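Local coordinates for UDP-N-Acetylglucosamine 2-Epimerase (Thermus thermophilus, PDB 1V4V), which probably interconverts UDP-N-acetylglucosamine and UDP-N-acetylmannosamine by inverting the configuration at C2 of the sugar, at residues A[201-206]-A[277-282]; A[218-223]-A[322-327]; A[233-238]-A[257-262]. One frame throughout, in Å; residues are numbered along the deposited sequence. Where two conformers were deposited one is given.

All three contacts lie in the C-terminal Rossmann-like domain of a GT-B fold. Interactions 1 and 3, with centres about 10 Å apart, join neighbouring strands of one parallel sheet, in the order 257-260, 232-236, 200-203, 275-280; Val203 N meets Val234 O at 2.7 Å between them. Interaction 2 pairs two helices beside this sheet, its centre about 13 Å from that of interaction 1 and 17 Å from that of interaction 3. Leu221 connects all three: its CD1 packs 3.7 Å from Val203 CG1, and its O is 3.6 Å from Phe257 CE1. The rings of His206 and His238 stack at the C-terminal ends of the strands, the side that faces the interdomain cleft in GT-B enzymes.

Interaction 1: residues A[201-206]-A[277-282]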
loop_
_atom_site.group_PDB
_atom_site.type_symbol
_atom_site.label_atom_id
_atom_site.label_comp_id
_atom_site.label_asym_id
_atom_site.label_seq_id
_atom_site.Cartn_x
_atom_site.Cartn_y
_atom_site.Cartn_z
ATOM N N VAL A 201 43.854 -16.481 -2.685
ATOM C CA VAL A 201 42.745 -17.138 -2.009
ATOM C C VAL A 201 42.320 -16.063 -1.016
ATOM O O VAL A 201 43.138 -15.599 -0.221
ATOM C CB VAL A 201 43.171 -18.394 -1.213
ATOM C CG1 VAL A 201 42.008 -18.871 -0.348
ATOM C CG2 VAL A 201 43.587 -19.508 -2.175
ATOM N N THR A 202 41.063 -15.638 -1.079
ATOM C CA THR A 202 40.591 -14.619 -0.148
ATOM C C THR A 202 40.025 -15.309 1.074
ATOM O O THR A 202 39.285 -16.290 0.960
ATOM C CB THR A 202 39.504 -13.724 -0.779
ATOM O OG1 THR A 202 40.062 -12.984 -1.871
ATOM C CG2 THR A 202 38.954 -12.739 0.258
ATOM N N VAL A 203 40.404 -14.813 2.248
ATOM C CA VAL A 203 39.931 -15.381 3.503
ATOM C C VAL A 203 39.189 -14.341 4.324
ATOM O O VAL A 203 39.615 -13.183 4.411
ATOM C CB VAL A 203 41.098 -15.928 4.356
ATOM C CG1 VAL A 203 40.577 -16.395 5.707
ATOM C CG2 VAL A 203 41.791 -17.079 3.636
ATOM N N THR A 204 38.086 -14.776 4.926
ATOM C CA THR A 204 37.253 -13.918 5.765
ATOM C C THR A 204 36.611 -14.733 6.903
ATOM O O THR A 204 35.934 -15.741 6.669
ATOM C CB THR A 204 36.147 -13.227 4.921
ATOM O OG1 THR A 204 36.539 -11.879 4.637
ATOM C CG2 THR A 204 34.803 -13.237 5.634
HETATM N N MSE A 205 36.865 -14.328 8.145
HETATM C CA MSE A 205 36.275 -15.005 9.317
HETATM C C MSE A 205 35.815 -13.945 10.303
HETATM O O MSE A 205 36.634 -13.173 10.815
HETATM C CB MSE A 205 37.354 -15.889 9.966
HETATM C CG MSE A 205 37.727 -17.163 9.166
HETATM SE SE MSE A 205 38.609 -18.486 10.257
HETATM C CE MSE A 205 40.277 -17.602 10.391
ATOM N N HIS A 206 34.515 -13.884 10.568
ATOM C CA HIS A 206 33.990 -12.894 11.509
ATOM C C HIS A 206 32.624 -13.218 12.113
ATOM O O HIS A 206 32.035 -12.367 12.780
ATOM C CB HIS A 206 33.906 -11.508 10.861
ATOM C CG HIS A 206 32.886 -11.416 9.768
ATOM N ND1 HIS A 206 31.725 -10.682 9.891
ATOM C CD2 HIS A 206 32.849 -11.970 8.534
ATOM C CE1 HIS A 206 31.020 -10.786 8.778
ATOM N NE2 HIS A 206 31.680 -11.561 7.938
ATOM N N LEU A 277 39.625 -18.840 -4.985
ATOM C CA LEU A 277 38.691 -19.373 -4.005
ATOM C C LEU A 277 38.468 -18.387 -2.874
ATOM O O LEU A 277 39.358 -17.604 -2.542
ATOM C CB LEU A 277 39.283 -20.659 -3.425
ATOM C CG LEU A 277 38.676 -21.304 -2.183
ATOM C CD1 LEU A 277 37.366 -21.973 -2.569
ATOM C CD2 LEU A 277 39.650 -22.330 -1.591
ATOM N N LEU A 278 37.271 -18.439 -2.295
ATOM C CA LEU A 278 36.910 -17.605 -1.151
ATOM C C LEU A 278 36.630 -18.532 0.028
ATOM O O LEU A 278 35.850 -19.482 -0.093
ATOM C CB LEU A 278 35.644 -16.784 -1.427
ATOM C CG LEU A 278 35.074 -16.127 -0.160
ATOM C CD1 LEU A 278 36.063 -15.076 0.356
ATOM C CD2 LEU A 278 33.713 -15.495 -0.447
ATOM N N VAL A 279 37.286 -18.269 1.154
ATOM C CA VAL A 279 37.079 -19.041 2.375
ATOM C C VAL A 279 36.366 -18.070 3.311
ATOM O O VAL A 279 36.869 -16.977 3.571
ATOM C CB VAL A 279 38.417 -19.466 3.014
ATOM C CG1 VAL A 279 38.160 -20.206 4.332
ATOM C CG2 VAL A 279 39.194 -20.358 2.048
ATOM N N THR A 280 35.196 -18.446 3.815
ATOM C CA THR A 280 34.471 -17.532 4.693
ATOM C C THR A 280 33.485 -18.243 5.609
ATOM O O THR A 280 33.273 -19.449 5.495
ATOM C CB THR A 280 33.684 -16.501 3.855
ATOM O OG1 THR A 280 33.081 -15.533 4.720
ATOM C CG2 THR A 280 32.575 -17.201 3.049
ATOM N N ASP A 281 32.894 -17.487 6.530
ATOM C CA ASP A 281 31.880 -18.034 7.425
ATOM C C ASP A 281 30.708 -17.066 7.408
ATOM O O ASP A 281 29.805 -17.136 8.241
ATOM C CB ASP A 281 32.419 -18.214 8.852
ATOM C CG ASP A 281 32.790 -16.901 9.524
ATOM O OD1 ASP A 281 33.164 -16.948 10.714
ATOM O OD2 ASP A 281 32.715 -15.833 8.881
ATOM N N SER A 282 30.734 -16.171 6.427
ATOM C CA SER A 282 29.700 -15.156 6.251
ATOM C C SER A 282 28.761 -15.459 5.089
ATOM O O SER A 282 29.206 -15.707 3.972
ATOM C CB SER A 282 30.349 -13.791 6.018
ATOM O OG SER A 282 29.415 -12.871 5.474
#
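Val203 and Val279 lie side by side and point the same way, CG2 of Val203 meeting CB of Val279 at 4.2 Å. On the same face CG1 of Val201 reaches CG2 of Val279 (4.0 Å), the two side chains slanting across each other. The reverse face carries Thr202 and Leu278. CG of Leu278 stands anti to the backbone N (chi1 168°), and CD1 beyond it meets CG2 of Thr202 at 3.7 Å; OG1 of Thr202 is hydrogen-bonded to OG of Ser275. The backbones between the two faces belong to strands 200-203 and 275-280, adjacent parallel strands within the sheet of a Rossmann-like GT-B domain, and are laced by Val279 N to Thr202 O (2.8 Å) and Thr204 N to Val279 O (2.9 Å). Helix 214-227 packs on the valine face through Leu221. Thr204 and Thr280 also lie side by side. OG1 of Thr280 accepts from Ser282 N at 3.0 Å, an ST turn leading into helix 283-291, where Ser282 is the N-cap and its OG binds Leu285 N. The carboxylate of Asp281 is gripped by two backbone N-H groups and a side-chain amide: OD2 takes His206 N at 3.1 Å on its syn side, 18° out of plane, while OD1 is bound by Arg207 N and ND2 of Asn210. The His206 ring, turned 62° from that carboxylate, brings NE2 obliquely to CB of Ser282, 3.2 Å away.

Interaction 2: residues A[218-223]-A[322-327]; sequences AQALKR and EGVYRV
Arg223 lays its guanidinium flat over one face of the Tyr325 ring, a stacked cation-pi pair with CZ 3.8 Å from the ring centroid and the planes 18° apart. The overlap is offset toward the rim, and NH2 sits above CE2 of Tyr325 at 3.3 Å. Nearer the backbone, CB of Arg223 rests against CD1 and CE1. The bend in the arginine chain, chi3 72°, swings NE back over CG and CD1 of the ring. While Tyr325 holds a face, Glu322 holds an edge: NH1 of Arg223 donates to OE2 of Glu322 at 2.8 Å, within the guanidinium plane and on the syn side of the oxygen. A water bridges the same two groups, accepting from Arg223 NH2 (2.8 Å) and donating to Glu322 OE1. That oxygen also accepts from Arg326 NE at 2.7 Å, through its anti lone pair, one turn along the same helix. On the buried side CB of Ala220 meets CB of Val324 at 4.3 Å, where the helix axes pass 8.7 Å apart at 31°. Helix 214-227 packs on the sheet through Leu221, which meets Val203, and Val324 rests on Leu299 in a loop. One carboxylate thus serves two arginines, which probably keeps it ionised and offsets their mutual repulsion, although water at this partly exposed surface is likely to screen the charges.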
loop_
_atom_site.group_PDB
_atom_site.type_symbol
_atom_site.label_atom_id
_atom_site.label_comp_id
_atom_site.label_asym_id
_atom_site.label_seq_id
_atom_site.Cartn_x
_atom_site.Cartn_y
_atom_site.Cartn_z
ATOM N N ALA A 218 42.274 -20.637 12.566
ATOM C CA ALA A 218 43.428 -19.949 11.996
ATOM C C ALA A 218 44.578 -20.934 11.827
ATOM O O ALA A 218 45.287 -20.901 10.821
ATOM C CB ALA A 218 43.854 -18.786 12.898
ATOM N N GLN A 219 44.766 -21.811 12.811
ATOM C CA GLN A 219 45.835 -22.803 12.738
ATOM C C GLN A 219 45.611 -23.723 11.545
ATOM O O GLN A 219 46.559 -24.120 10.872
ATOM C CB GLN A 219 45.898 -23.644 14.018
ATOM C CG GLN A 219 46.344 -22.890 15.266
ATOM C CD GLN A 219 47.835 -22.582 15.280
ATOM O OE1 GLN A 219 48.590 -23.024 14.406
ATOM N NE2 GLN A 219 48.268 -21.825 16.287
ATOM N N ALA A 220 44.353 -24.067 11.288
ATOM C CA ALA A 220 44.036 -24.937 10.164
ATOM C C ALA A 220 44.386 -24.213 8.863
ATOM O O ALA A 220 44.940 -24.809 7.935
ATOM C CB ALA A 220 42.545 -25.307 10.178
ATOM N N LEU A 221 44.071 -22.924 8.800
ATOM C CA LEU A 221 44.362 -22.146 7.600
ATOM C C LEU A 221 45.876 -21.976 7.434
ATOM O O LEU A 221 46.382 -21.890 6.315
ATOM C CB LEU A 221 43.668 -20.782 7.667
ATOM C CG LEU A 221 42.135 -20.840 7.636
ATOM C CD1 LEU A 221 41.572 -19.435 7.656
ATOM C CD2 LEU A 221 41.662 -21.580 6.392
ATOM N N LYS A 222 46.594 -21.929 8.554
ATOM C CA LYS A 222 48.047 -21.811 8.503
ATOM C C LYS A 222 48.586 -23.086 7.848
ATOM O O LYS A 222 49.497 -23.032 7.019
ATOM C CB LYS A 222 48.624 -21.659 9.915
ATOM C CG LYS A 222 50.154 -21.668 9.955
ATOM C CD LYS A 222 50.677 -21.517 11.379
ATOM C CE LYS A 222 52.198 -21.548 11.415
ATOM N NZ LYS A 222 52.728 -21.586 12.811
ATOM N N ARG A 223 48.016 -24.236 8.214
ATOM C CA ARG A 223 48.440 -25.507 7.626
ATOM C C ARG A 223 48.188 -25.503 6.124
ATOM O O ARG A 223 49.002 -26.005 5.343
ATOM C CB ARG A 223 47.679 -26.689 8.238
ATOM C CG ARG A 223 48.144 -27.117 9.612
ATOM C CD ARG A 223 47.371 -28.353 10.069
ATOM N NE ARG A 223 47.765 -29.559 9.340
ATOM C CZ ARG A 223 47.091 -30.704 9.382
ATOM N NH1 ARG A 223 45.985 -30.800 10.108
ATOM N NH2 ARG A 223 47.526 -31.761 8.711
ATOM N N GLU A 322 40.895 -30.205 11.659
ATOM C CA GLU A 322 41.425 -31.217 10.748
ATOM C C GLU A 322 40.553 -31.292 9.495
ATOM O O GLU A 322 41.062 -31.389 8.376
ATOM C CB GLU A 322 41.475 -32.588 11.431
ATOM C CG GLU A 322 41.860 -33.730 10.483
ATOM C CD GLU A 322 43.281 -33.620 9.964
ATOM O OE1 GLU A 322 43.610 -34.316 8.984
ATOM O OE2 GLU A 322 44.078 -32.848 10.535
ATOM N N GLY A 323 39.237 -31.248 9.689
ATOM C CA GLY A 323 38.321 -31.305 8.563
ATOM C C GLY A 323 38.446 -30.111 7.629
ATOM O O GLY A 323 38.364 -30.255 6.408
ATOM N N VAL A 324 38.637 -28.923 8.196
ATOM C CA VAL A 324 38.772 -27.716 7.390
ATOM C C VAL A 324 40.013 -27.846 6.513
ATOM O O VAL A 324 39.987 -27.524 5.323
ATOM C CB VAL A 324 38.904 -26.458 8.283
ATOM C CG1 VAL A 324 39.273 -25.251 7.435
ATOM C CG2 VAL A 324 37.593 -26.206 9.014
ATOM N N TYR A 325 41.104 -28.313 7.108
ATOM C CA TYR A 325 42.344 -28.496 6.362
ATOM C C TYR A 325 42.127 -29.487 5.213
ATOM O O TYR A 325 42.510 -29.229 4.070
ATOM C CB TYR A 325 43.444 -29.018 7.294
ATOM C CG TYR A 325 44.700 -29.471 6.574
ATOM C CD1 TYR A 325 45.577 -28.547 6.009
ATOM C CD2 TYR A 325 44.996 -30.832 6.440
ATOM C CE1 TYR A 325 46.717 -28.959 5.326
ATOM C CE2 TYR A 325 46.135 -31.256 5.758
ATOM C CZ TYR A 325 46.989 -30.313 5.203
ATOM O OH TYR A 325 48.106 -30.719 4.510
ATOM N N ARG A 326 41.517 -30.627 5.521
ATOM C CA ARG A 326 41.279 -31.644 4.500
ATOM C C ARG A 326 40.416 -31.137 3.349
ATOM O O ARG A 326 40.734 -31.356 2.177
ATOM C CB ARG A 326 40.622 -32.880 5.124
ATOM C CG ARG A 326 41.523 -33.637 6.089
ATOM C CD ARG A 326 40.853 -34.924 6.577
ATOM N NE ARG A 326 41.629 -35.565 7.633
ATOM C CZ ARG A 326 41.311 -36.730 8.191
ATOM N NH1 ARG A 326 40.230 -37.383 7.791
ATOM N NH2 ARG A 326 42.075 -37.240 9.149
ATOM N N VAL A 327 39.325 -30.455 3.678
ATOM C CA VAL A 327 38.422 -29.943 2.650
ATOM C C VAL A 327 39.056 -28.861 1.783
ATOM O O VAL A 327 38.971 -28.904 0.555
ATOM C CB VAL A 327 37.125 -29.396 3.286
ATOM C CG1 VAL A 327 36.292 -28.657 2.249
ATOM C CG2 VAL A 327 36.318 -30.561 3.873
HETATM O O HOH W 1 46.290 -34.297 8.442
#

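Interaction 3: residues A[233-238]-A[257-262]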
loop_
_atom_site.group_PDB
_atom_site.type_symbol
_atom_site.label_atom_id
_atom_site.label_comp_id
_atom_site.label_asym_id
_atom_site.label_seq_id
_atom_site.Cartn_x
_atom_site.Cartn_y
_atom_site.Cartn_z
ATOM N N PHE A 233 47.388 -16.071 0.479
ATOM C CA PHE A 233 46.114 -15.992 1.189
ATOM C C PHE A 233 45.929 -14.590 1.747
ATOM O O PHE A 233 46.686 -14.153 2.611
ATOM C CB PHE A 233 46.084 -17.045 2.306
ATOM C CG PHE A 233 46.172 -18.464 1.793
ATOM C CD1 PHE A 233 47.381 -18.975 1.324
ATOM C CD2 PHE A 233 45.028 -19.257 1.707
ATOM C CE1 PHE A 233 47.457 -20.253 0.771
ATOM C CE2 PHE A 233 45.084 -20.538 1.156
ATOM C CZ PHE A 233 46.305 -21.043 0.683
ATOM N N VAL A 234 44.921 -13.891 1.233
ATOM C CA VAL A 234 44.639 -12.518 1.646
ATOM C C VAL A 234 43.445 -12.484 2.581
ATOM O O VAL A 234 42.333 -12.867 2.211
ATOM C CB VAL A 234 44.388 -11.630 0.422
ATOM C CG1 VAL A 234 44.238 -10.176 0.856
ATOM C CG2 VAL A 234 45.550 -11.778 -0.558
ATOM N N TYR A 235 43.693 -11.988 3.790
ATOM C CA TYR A 235 42.698 -11.950 4.844
ATOM C C TYR A 235 42.460 -10.572 5.475
ATOM O O TYR A 235 43.250 -10.121 6.301
ATOM C CB TYR A 235 43.148 -12.957 5.914
ATOM C CG TYR A 235 42.270 -13.149 7.136
ATOM C CD1 TYR A 235 41.004 -12.578 7.232
ATOM C CD2 TYR A 235 42.713 -13.949 8.193
ATOM C CE1 TYR A 235 40.195 -12.803 8.353
ATOM C CE2 TYR A 235 41.917 -14.178 9.313
ATOM C CZ TYR A 235 40.663 -13.607 9.387
ATOM O OH TYR A 235 39.877 -13.858 10.484
ATOM N N PRO A 236 41.379 -9.883 5.074
ATOM C CA PRO A 236 41.074 -8.566 5.651
ATOM C C PRO A 236 40.440 -8.892 7.004
ATOM O O PRO A 236 39.287 -9.312 7.064
ATOM C CB PRO A 236 40.058 -7.977 4.672
ATOM C CG PRO A 236 40.334 -8.718 3.379
ATOM C CD PRO A 236 40.564 -10.122 3.872
ATOM N N VAL A 237 41.197 -8.723 8.082
ATOM C CA VAL A 237 40.704 -9.050 9.416
ATOM C C VAL A 237 39.856 -7.960 10.065
ATOM O O VAL A 237 40.249 -6.794 10.093
ATOM C CB VAL A 237 41.879 -9.374 10.362
ATOM C CG1 VAL A 237 41.359 -9.957 11.670
ATOM C CG2 VAL A 237 42.837 -10.331 9.686
ATOM N N HIS A 238 38.696 -8.338 10.596
ATOM C CA HIS A 238 37.841 -7.357 11.255
ATOM C C HIS A 238 38.562 -6.699 12.434
ATOM O O HIS A 238 39.453 -7.295 13.044
ATOM C CB HIS A 238 36.533 -8.003 11.717
ATOM C CG HIS A 238 35.506 -8.111 10.632
ATOM N ND1 HIS A 238 35.631 -8.985 9.574
ATOM C CD2 HIS A 238 34.364 -7.417 10.417
ATOM C CE1 HIS A 238 34.610 -8.822 8.750
ATOM N NE2 HIS A 238 33.827 -7.877 9.237
ATOM N N PHE A 257 50.638 -15.425 3.888
ATOM C CA PHE A 257 49.372 -14.909 4.381
ATOM C C PHE A 257 49.558 -13.393 4.468
ATOM O O PHE A 257 50.586 -12.906 4.959
ATOM C CB PHE A 257 49.035 -15.452 5.773
ATOM C CG PHE A 257 47.737 -16.221 5.827
ATOM C CD1 PHE A 257 47.739 -17.612 5.811
ATOM C CD2 PHE A 257 46.516 -15.550 5.876
ATOM C CE1 PHE A 257 46.542 -18.333 5.844
ATOM C CE2 PHE A 257 45.311 -16.260 5.910
ATOM C CZ PHE A 257 45.327 -17.654 5.893
ATOM N N VAL A 258 48.580 -12.651 3.968
ATOM C CA VAL A 258 48.616 -11.194 4.028
ATOM C C VAL A 258 47.418 -10.743 4.847
ATOM O O VAL A 258 46.272 -10.954 4.445
ATOM C CB VAL A 258 48.518 -10.549 2.627
ATOM C CG1 VAL A 258 48.463 -9.032 2.764
ATOM C CG2 VAL A 258 49.714 -10.957 1.774
ATOM N N LEU A 259 47.675 -10.135 6.001
ATOM C CA LEU A 259 46.590 -9.656 6.844
ATOM C C LEU A 259 46.356 -8.175 6.578
ATOM O O LEU A 259 47.279 -7.364 6.644
ATOM C CB LEU A 259 46.911 -9.889 8.324
ATOM C CG LEU A 259 47.318 -11.312 8.720
ATOM C CD1 LEU A 259 47.377 -11.409 10.241
ATOM C CD2 LEU A 259 46.312 -12.321 8.173
ATOM N N LEU A 260 45.115 -7.830 6.260
ATOM C CA LEU A 260 44.754 -6.452 5.970
ATOM C C LEU A 260 43.623 -5.976 6.867
ATOM O O LEU A 260 43.005 -6.769 7.581
ATOM C CB LEU A 260 44.301 -6.328 4.513
ATOM C CG LEU A 260 45.271 -6.803 3.429
ATOM C CD1 LEU A 260 44.594 -6.721 2.070
ATOM C CD2 LEU A 260 46.532 -5.952 3.457
ATOM N N ASP A 261 43.365 -4.673 6.827
ATOM C CA ASP A 261 42.271 -4.087 7.586
ATOM C C ASP A 261 41.060 -4.236 6.674
ATOM O O ASP A 261 41.215 -4.451 5.470
ATOM C CB ASP A 261 42.531 -2.601 7.863
ATOM C CG ASP A 261 43.513 -2.377 9.002
ATOM O OD1 ASP A 261 43.968 -1.225 9.173
ATOM O OD2 ASP A 261 43.825 -3.340 9.731
ATOM N N PRO A 262 39.845 -4.137 7.226
ATOM C CA PRO A 262 38.629 -4.268 6.416
ATOM C C PRO A 262 38.677 -3.424 5.138
ATOM O O PRO A 262 39.087 -2.264 5.160
ATOM C CB PRO A 262 37.536 -3.824 7.378
ATOM C CG PRO A 262 38.046 -4.354 8.691
ATOM C CD PRO A 262 39.510 -3.966 8.652
#
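Phe233 O accepts from Val258 N at 2.8 Å, the first of four backbone bonds, three between the parallel strands 232-236 and 257-260 and a fourth, from Val237 N, just past the first strand. Val258 O then takes Tyr235 N at 2.9 Å. Leu260 N reaches Tyr235 O at 3.0 Å but from above the carbonyl plane, 42° out of it. The last bond, Val237 N to Leu260 O, is the shortest at 2.7 Å. The backbone N and O of Val234 are used on the other flank, by Val201 and Val203 of strand 200-203. Beyond the strands Arg244 gathers the polar groups: it binds the carbonyl oxygens of Val237 and His238 and forms a salt bridge with OD2 of Asp261. The hydroxyl of Tyr235 makes a weak bond to Met205 O.

Apolar side chains meet on both faces. The ring of Phe257 lies over CB of Phe233, which sits 3.6 Å from the ring centroid in a CH-pi contact, while CB of Tyr235 meets its edge at CE2 (3.9 Å). The two phenylalanine rings themselves are slid apart and barely overlap. An alanine in place of Phe257 would probably open a gap beside helix 214-227, leaving CB of Phe233 and CB of Tyr235 without the ring that packs on them. CD2 of Leu259 also rests on Tyr235 CB, and on the reverse face CG1 of Val234 meets CD1 of Leu260 at 3.7 Å. Together with helix 241-251, against which Tyr235, Val237 and Phe257 pack, the two strands form the beta-alpha-beta crossover at the 257-260 edge of a Rossmann-like sheet, as in the C-terminal domains of GT-B proteins.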